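Local coordinates for protein alpha-pyrone synthesis polyketide synthase-like Pks18 (Mycobacterium tuberculosis, PDB 1TED) that probably extends medium- and long-chain acyl-CoA starters with malonyl-CoA to make tri- and tetraketide alpha-pyrones, as a homodimeric type III polyketide synthase of the thiolase fold, at residues A[106-109]-A[110-113]. Numbering follows the deposited sequence.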
loop_
_atom_site.group_PDB
_atom_site.type_symbol
_atom_site.label_atom_id
_atom_site.label_comp_id
_atom_site.label_asym_id
_atom_site.label_seq_id
_atom_site.Cartn_x
_atom_site.Cartn_y
_atom_site.Cartn_z
ATOM N N MET A 106 -12.706 -1.485 -12.192
ATOM C CA MET A 106 -11.613 -0.696 -11.633
ATOM C C MET A 106 -11.586 0.646 -12.385
ATOM O O MET A 106 -11.232 1.687 -11.819
ATOM C CB MET A 106 -10.283 -1.428 -11.805
ATOM C CG MET A 106 -10.281 -2.853 -11.266
ATOM S SD MET A 106 -10.447 -2.945 -9.472
ATOM C CE MET A 106 -12.280 -3.034 -9.275
ATOM N N HIS A 107 -11.934 0.615 -13.671
ATOM C CA HIS A 107 -12.008 1.848 -14.449
ATOM C C HIS A 107 -13.219 2.587 -13.887
ATOM O O HIS A 107 -13.201 3.808 -13.723
ATOM C CB HIS A 107 -12.206 1.560 -15.947
ATOM C CG HIS A 107 -10.926 1.322 -16.688
ATOM N ND1 HIS A 107 -9.936 2.278 -16.789
ATOM C CD2 HIS A 107 -10.460 0.230 -17.341
ATOM C CE1 HIS A 107 -8.915 1.785 -17.469
ATOM N NE2 HIS A 107 -9.207 0.543 -17.814
ATOM N N LEU A 108 -14.275 1.848 -13.574
ATOM C CA LEU A 108 -15.452 2.488 -13.002
ATOM C C LEU A 108 -15.051 3.134 -11.681
ATOM O O LEU A 108 -15.517 4.226 -11.345
ATOM C CB LEU A 108 -16.572 1.477 -12.759
ATOM C CG LEU A 108 -17.823 1.625 -13.633
ATOM C CD1 LEU A 108 -18.922 0.723 -13.074
ATOM C CD2 LEU A 108 -18.300 3.077 -13.655
ATOM N N PHE A 109 -14.180 2.460 -10.938
ATOM C CA PHE A 109 -13.709 2.981 -9.660
ATOM C C PHE A 109 -12.966 4.291 -9.897
ATOM O O PHE A 109 -13.252 5.310 -9.268
ATOM C CB PHE A 109 -12.769 1.973 -8.982
ATOM C CG PHE A 109 -11.991 2.545 -7.819
ATOM C CD1 PHE A 109 -12.522 2.543 -6.533
ATOM C CD2 PHE A 109 -10.734 3.123 -8.022
ATOM C CE1 PHE A 109 -11.814 3.106 -5.465
ATOM C CE2 PHE A 109 -10.026 3.685 -6.967
ATOM C CZ PHE A 109 -10.565 3.678 -5.686
ATOM N N TYR A 110 -12.012 4.262 -10.819
ATOM C CA TYR A 110 -11.225 5.451 -11.103
ATOM C C TYR A 110 -12.105 6.619 -11.503
ATOM O O TYR A 110 -11.975 7.714 -10.967
ATOM C CB TYR A 110 -10.218 5.170 -12.219
ATOM C CG TYR A 110 -9.245 6.304 -12.461
ATOM C CD1 TYR A 110 -8.150 6.501 -11.620
ATOM C CD2 TYR A 110 -9.420 7.180 -13.533
ATOM C CE1 TYR A 110 -7.246 7.539 -11.842
ATOM C CE2 TYR A 110 -8.520 8.225 -13.765
ATOM C CZ TYR A 110 -7.439 8.394 -12.916
ATOM O OH TYR A 110 -6.563 9.421 -13.137
ATOM N N GLU A 111 -13.006 6.375 -12.447
ATOM C CA GLU A 111 -13.904 7.413 -12.947
ATOM C C GLU A 111 -14.649 8.162 -11.840
ATOM O O GLU A 111 -14.746 9.387 -11.879
ATOM C CB GLU A 111 -14.907 6.797 -13.925
ATOM C CG GLU A 111 -15.825 7.789 -14.610
ATOM C CD GLU A 111 -16.891 7.097 -15.443
ATOM O OE1 GLU A 111 -16.560 6.085 -16.104
ATOM O OE2 GLU A 111 -18.053 7.565 -15.439
ATOM N N HIS A 112 -15.169 7.437 -10.852
ATOM C CA HIS A 112 -15.899 8.083 -9.756
ATOM C C HIS A 112 -15.038 8.464 -8.560
ATOM O O HIS A 112 -15.363 9.408 -7.841
ATOM C CB HIS A 112 -17.057 7.202 -9.261
ATOM C CG HIS A 112 -18.196 7.103 -10.224
ATOM N ND1 HIS A 112 -18.270 6.126 -11.193
ATOM C CD2 HIS A 112 -19.293 7.879 -10.388
ATOM C CE1 HIS A 112 -19.364 6.303 -11.913
ATOM N NE2 HIS A 112 -20.003 7.360 -11.445
ATOM N N ALA A 113 -13.946 7.738 -8.340
ATOM C CA ALA A 113 -13.091 8.022 -7.191
ATOM C C ALA A 113 -12.356 9.360 -7.300
ATOM O O ALA A 113 -12.305 10.132 -6.333
ATOM C CB ALA A 113 -12.089 6.875 -6.981
#
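Phe109 and Ala113, one helical turn apart, make the apolar part of this contact. The methyl CB of Ala113 sits over one face of the Phe109 ring in a CH-pi contact, 3.9 Å from the centroid and displaced a little toward the rim, where the ring atom CZ of Phe109 comes within 3.8 Å of it. With CG anti to the backbone N (chi1 167°), the ring lies beside its own carbonyl carbon and leans slightly toward the next turn, where the methyl of Ala113 meets its face.

The polar side-chain contact centres on the carbonyl oxygen of Leu108. It takes the amide N of His112 at 3.3 Å, the helical bond, and ND1 of the same residue as a weak extra, also at 3.3 Å. That oxygen lies at the edge of the imidazole and in its plane, so one acceptor meets both the backbone and the ring of His112. Leu108 and His112 run side by side, and CD2 of Leu108 packs against CE1 of His112 at 3.8 Å.

Three more bonds of the same i to i+4 series are Tyr110 N to Met106 O (2.9 Å), Glu111 N to His107 O (2.9 Å, nearly straight at 174°) and Ala113 N to Phe109 O (2.7 Å).

This is helix-on-sheet packing, away from the probable nucleophile Cys175. The buried side of helix 102-125, with Phe109 and Ala113, packs on Leu204 of strand 196-204 in the central mixed sheet of the thiolase fold and on Val151 of helix 151-159; Tyr110 reaches Ala154 of that helix, while His107 and Glu111 are exposed to solvent.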